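Local coordinates for protein 2-hydroxychromene-2-carboxylate isomerase (PDB 2IMF) that catalyses the reversible, glutathione-dependent isomerisation of 2-hydroxychromene-2-carboxylate to trans-o-hydroxybenzylidenepyruvate in naphthalene breakdown, at residues V3-S14 / R163-L173. Numbering follows the deposited sequence.
With GSH (glutathione), chain E; TOM (4-(2-methoxyphenyl)-2-oxobut-3-enoic acid), chain F.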
# COMPACT_ATOMS: atom_id res chain seq x y z
N VAL A 3 -1.45 -20.96 5.57
CA VAL A 3 -1.70 -19.67 4.84
C VAL A 3 -1.66 -19.93 3.34
O VAL A 3 -0.72 -20.58 2.85
CB VAL A 3 -0.65 -18.66 5.26
CG1 VAL A 3 -0.62 -17.45 4.34
CG2 VAL A 3 -0.92 -18.25 6.71
N ASP A 4 -2.64 -19.48 2.60
CA ASP A 4 -2.59 -19.50 1.17
C ASP A 4 -1.89 -18.23 0.67
O ASP A 4 -2.26 -17.13 1.07
CB ASP A 4 -4.00 -19.61 0.62
CG ASP A 4 -4.70 -20.94 1.04
OD1 ASP A 4 -4.00 -21.94 1.38
OD2 ASP A 4 -5.92 -20.96 1.04
N PHE A 5 -0.91 -18.41 -0.19
CA PHE A 5 -0.10 -17.32 -0.75
C PHE A 5 -0.20 -17.29 -2.22
O PHE A 5 0.12 -18.28 -2.91
CB PHE A 5 1.31 -17.58 -0.27
CG PHE A 5 2.37 -16.62 -0.81
CD1 PHE A 5 2.16 -15.23 -0.94
CD2 PHE A 5 3.66 -17.14 -1.08
CE1 PHE A 5 3.18 -14.38 -1.39
CE2 PHE A 5 4.69 -16.28 -1.55
CZ PHE A 5 4.40 -14.89 -1.74
N TYR A 6 -0.55 -16.11 -2.72
CA TYR A 6 -0.74 -15.91 -4.16
C TYR A 6 0.29 -14.91 -4.64
O TYR A 6 0.42 -13.82 -4.07
CB TYR A 6 -2.12 -15.33 -4.46
CG TYR A 6 -3.21 -16.28 -4.13
CD1 TYR A 6 -3.69 -16.47 -2.78
CD2 TYR A 6 -3.68 -17.11 -5.10
CE1 TYR A 6 -4.70 -17.38 -2.49
CE2 TYR A 6 -4.72 -18.10 -4.81
CZ TYR A 6 -5.17 -18.16 -3.49
OH TYR A 6 -6.15 -19.15 -3.18
N PHE A 7 1.07 -15.26 -5.64
CA PHE A 7 2.18 -14.42 -6.10
C PHE A 7 2.30 -14.57 -7.63
O PHE A 7 1.77 -15.53 -8.23
CB PHE A 7 3.51 -14.82 -5.44
CG PHE A 7 3.98 -16.22 -5.81
CD1 PHE A 7 3.48 -17.33 -5.16
CD2 PHE A 7 4.83 -16.42 -6.86
CE1 PHE A 7 3.91 -18.60 -5.53
CE2 PHE A 7 5.18 -17.67 -7.27
CZ PHE A 7 4.71 -18.77 -6.56
N ASP A 8 3.04 -13.63 -8.24
CA ASP A 8 3.48 -13.67 -9.65
C ASP A 8 4.96 -13.30 -9.57
O ASP A 8 5.31 -12.36 -8.83
CB ASP A 8 2.65 -12.66 -10.47
CG ASP A 8 2.97 -12.65 -11.97
OD1 ASP A 8 4.16 -12.88 -12.34
OD2 ASP A 8 2.08 -12.31 -12.76
N PHE A 9 5.86 -14.04 -10.22
CA PHE A 9 7.31 -13.74 -10.07
C PHE A 9 7.68 -12.36 -10.64
O PHE A 9 8.77 -11.91 -10.34
CB PHE A 9 8.19 -14.83 -10.73
CG PHE A 9 8.22 -16.13 -9.98
CD1 PHE A 9 8.79 -16.20 -8.72
CD2 PHE A 9 7.75 -17.27 -10.59
CE1 PHE A 9 8.85 -17.44 -8.00
CE2 PHE A 9 7.80 -18.54 -9.92
CZ PHE A 9 8.34 -18.61 -8.65
N LEU A 10 6.80 -11.71 -11.39
CA LEU A 10 7.11 -10.31 -11.83
C LEU A 10 7.08 -9.32 -10.70
O LEU A 10 7.55 -8.21 -10.85
CB LEU A 10 6.19 -9.80 -12.95
CG LEU A 10 4.73 -9.59 -12.59
CD1 LEU A 10 4.50 -8.23 -11.89
CD2 LEU A 10 3.92 -9.56 -13.86
N SER A 11 6.52 -9.70 -9.53
CA SER A 11 6.20 -8.73 -8.47
C SER A 11 7.26 -8.60 -7.41
O SER A 11 7.47 -9.55 -6.68
CB SER A 11 4.86 -9.14 -7.89
OG SER A 11 4.57 -8.44 -6.65
N PRO A 12 7.87 -7.42 -7.31
CA PRO A 12 8.87 -7.25 -6.25
C PRO A 12 8.25 -7.21 -4.85
O PRO A 12 8.93 -7.58 -3.91
CB PRO A 12 9.53 -5.89 -6.60
CG PRO A 12 8.46 -5.14 -7.35
CD PRO A 12 7.67 -6.21 -8.16
N PHE A 13 7.01 -6.76 -4.70
CA PHE A 13 6.37 -6.86 -3.40
C PHE A 13 6.12 -8.31 -3.05
O PHE A 13 6.16 -8.67 -1.85
CB PHE A 13 5.10 -6.01 -3.45
CG PHE A 13 5.41 -4.52 -3.48
CD1 PHE A 13 5.89 -3.87 -2.35
CD2 PHE A 13 5.26 -3.83 -4.64
CE1 PHE A 13 6.18 -2.52 -2.38
CE2 PHE A 13 5.54 -2.43 -4.70
CZ PHE A 13 6.02 -1.81 -3.57
N SER A 14 5.93 -9.17 -4.04
CA SER A 14 5.81 -10.60 -3.78
C SER A 14 7.12 -11.26 -3.37
O SER A 14 7.13 -12.20 -2.55
CB SER A 14 5.22 -11.33 -4.97
OG SER A 14 3.88 -10.94 -5.21
N ARG A 163 -11.82 -16.27 -5.95
CA ARG A 163 -11.58 -15.97 -4.54
C ARG A 163 -11.45 -14.48 -4.20
O ARG A 163 -11.19 -14.13 -3.07
CB ARG A 163 -10.38 -16.75 -4.03
CG ARG A 163 -10.51 -17.22 -2.55
CD ARG A 163 -9.41 -18.09 -2.16
NE ARG A 163 -9.45 -18.27 -0.73
CZ ARG A 163 -8.56 -18.86 -0.00
NH1 ARG A 163 -7.45 -19.32 -0.56
NH2 ARG A 163 -8.80 -19.01 1.28
N LYS A 164 -11.60 -13.66 -5.23
CA LYS A 164 -11.60 -12.19 -5.09
C LYS A 164 -10.19 -11.64 -4.97
O LYS A 164 -10.00 -10.52 -4.51
CB LYS A 164 -12.52 -11.73 -3.96
CG LYS A 164 -13.98 -12.17 -4.24
CD LYS A 164 -15.06 -11.35 -3.55
CE LYS A 164 -16.31 -12.24 -3.30
NZ LYS A 164 -16.95 -12.73 -4.59
N VAL A 165 -9.21 -12.42 -5.40
CA VAL A 165 -7.81 -11.92 -5.46
C VAL A 165 -7.73 -10.96 -6.65
O VAL A 165 -8.12 -11.29 -7.78
CB VAL A 165 -6.87 -13.06 -5.69
CG1 VAL A 165 -5.47 -12.51 -5.96
CG2 VAL A 165 -6.89 -13.99 -4.50
N PHE A 166 -7.23 -9.73 -6.39
CA PHE A 166 -7.08 -8.70 -7.46
C PHE A 166 -5.60 -8.31 -7.70
O PHE A 166 -5.32 -7.57 -8.64
CB PHE A 166 -7.90 -7.45 -7.09
CG PHE A 166 -7.45 -6.83 -5.79
CD1 PHE A 166 -6.31 -5.97 -5.76
CD2 PHE A 166 -8.12 -7.14 -4.57
CE1 PHE A 166 -5.83 -5.50 -4.56
CE2 PHE A 166 -7.61 -6.64 -3.38
CZ PHE A 166 -6.48 -5.78 -3.38
N GLY A 167 -4.70 -8.79 -6.84
CA GLY A 167 -3.29 -8.40 -6.96
C GLY A 167 -2.41 -9.38 -6.25
O GLY A 167 -2.90 -10.40 -5.71
N VAL A 168 -1.13 -9.07 -6.24
CA VAL A 168 -0.16 -9.91 -5.54
C VAL A 168 0.79 -9.00 -4.79
O VAL A 168 1.03 -7.86 -5.17
CB VAL A 168 0.62 -10.85 -6.48
CG1 VAL A 168 -0.33 -11.83 -7.10
CG2 VAL A 168 1.34 -10.04 -7.63
N PRO A 169 1.36 -9.44 -3.68
CA PRO A 169 1.13 -10.74 -2.99
C PRO A 169 -0.19 -10.68 -2.24
O PRO A 169 -0.52 -9.67 -1.62
CB PRO A 169 2.31 -10.84 -1.98
CG PRO A 169 2.64 -9.34 -1.69
CD PRO A 169 2.34 -8.57 -2.99
N THR A 170 -0.91 -11.82 -2.24
CA THR A 170 -2.19 -11.91 -1.52
C THR A 170 -2.06 -13.14 -0.61
O THR A 170 -1.55 -14.18 -1.03
CB THR A 170 -3.40 -11.92 -2.46
OG1 THR A 170 -3.45 -10.64 -3.09
CG2 THR A 170 -4.67 -12.04 -1.63
N MET A 171 -2.54 -12.98 0.62
CA MET A 171 -2.42 -14.04 1.65
C MET A 171 -3.80 -14.27 2.23
O MET A 171 -4.50 -13.27 2.52
CB MET A 171 -1.44 -13.73 2.80
CG MET A 171 -0.01 -13.74 2.35
SD MET A 171 0.63 -12.40 1.32
CE MET A 171 0.14 -10.91 2.19
N PHE A 172 -4.19 -15.53 2.51
CA PHE A 172 -5.47 -15.80 3.22
C PHE A 172 -5.09 -16.63 4.42
O PHE A 172 -4.30 -17.58 4.33
CB PHE A 172 -6.45 -16.63 2.40
CG PHE A 172 -7.12 -15.93 1.24
CD1 PHE A 172 -6.43 -15.75 0.05
CD2 PHE A 172 -8.42 -15.50 1.35
CE1 PHE A 172 -7.06 -15.15 -1.03
CE2 PHE A 172 -9.06 -14.90 0.28
CZ PHE A 172 -8.39 -14.74 -0.89
N LEU A 173 -5.84 -16.35 5.48
CA LEU A 173 -5.93 -17.22 6.68
C LEU A 173 -7.41 -17.32 6.97
O LEU A 173 -8.09 -16.31 7.28
CB LEU A 173 -5.18 -16.63 7.82
CG LEU A 173 -5.29 -17.47 9.09
CD1 LEU A 173 -4.66 -18.84 8.86
CD2 LEU A 173 -4.49 -16.71 10.09
N1 GSH E . 1.59 -1.73 -0.65
CA1 GSH E . 1.95 -2.96 -1.27
C1 GSH E . 2.96 -3.79 -0.56
O11 GSH E . 3.12 -4.97 -0.89
O12 GSH E . 3.67 -3.06 0.16
CB1 GSH E . 1.80 -2.94 -2.79
CG1 GSH E . 1.59 -4.28 -3.50
CD1 GSH E . 1.47 -4.08 -4.98
OE1 GSH E . 1.53 -2.85 -5.48
N2 GSH E . 1.32 -5.11 -5.77
CA2 GSH E . 1.02 -5.01 -7.20
C2 GSH E . -0.39 -5.26 -7.52
O2 GSH E . -1.01 -6.31 -6.94
CB2 GSH E . 1.90 -6.06 -7.95
SG2 GSH E . 3.68 -5.61 -7.96
N3 GSH E . -1.05 -4.46 -8.31
CA3 GSH E . -2.50 -4.61 -8.44
C3 GSH E . -3.15 -3.34 -7.95
O31 GSH E . -4.39 -3.30 -7.95
O32 GSH E . -2.43 -2.34 -7.61
O8 TOM F . 2.97 -2.29 -11.55
C9 TOM F . 2.59 -3.45 -11.51
C10 TOM F . 1.67 -4.05 -12.45
O11 TOM F . 0.47 -3.73 -12.28
O10 TOM F . 2.08 -4.88 -13.28
C8 TOM F . 2.99 -4.40 -10.42
C7 TOM F . 3.75 -4.12 -9.39
C1 TOM F . 5.14 -3.51 -9.49
C6 TOM F . 5.40 -2.52 -8.57
C5 TOM F . 6.64 -1.88 -8.59
C4 TOM F . 7.60 -2.30 -9.52
C3 TOM F . 7.35 -3.30 -10.44
C2 TOM F . 6.08 -3.91 -10.40
O2 TOM F . 5.74 -4.91 -11.24
C11 TOM F . 6.86 -5.46 -11.94
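The glutathione site of this thioredoxin fold lies where strand 3-7, with the turn and helix start after it, meets the cis-proline loop before strand 170-173. The strands run antiparallel. Asp4 pairs with Phe172 and Tyr6 with Thr170 through four backbone hydrogen bonds. Val168 N donates to glutathione O2, and Val168 O accepts from glutathione N2, both at 2.8 Å. This is the antiparallel beta-like pairing with the cysteinyl unit that glutathione transferases make at the residue before the cis-proline, here Pro169. Val168 CG2 packs 3.6 Å from Ser11 CB. The hydroxyl of Ser11 is anti to its own backbone N (chi1 168°), which sets OG 3.2 Å from glutathione SG2. Ser11, the inferred nucleophile, stands at the N-cap position of the helix. Pro169 CB touches the ring edge of Phe5 at CE1 (3.7 Å). At the far end, Arg163 NH1 gives a 2.8 Å salt bridge to Asp4 OD2 and a hydrogen bond to Tyr6 OH. Both acceptors lie near the guanidinium plane, whose one face rests on the Phe172 ring. Val165 CG2 sits over the centre of the Tyr6 ring. A leucine in place of Arg163 would probably leave Tyr6 OH without this donor and take one charge partner from Asp4, whose OD1 also pairs with Arg33. Backbone bonds thus orient the glutathione peptide, while Ser11 meets its sulfur, consistent with stabilisation of a thiolate.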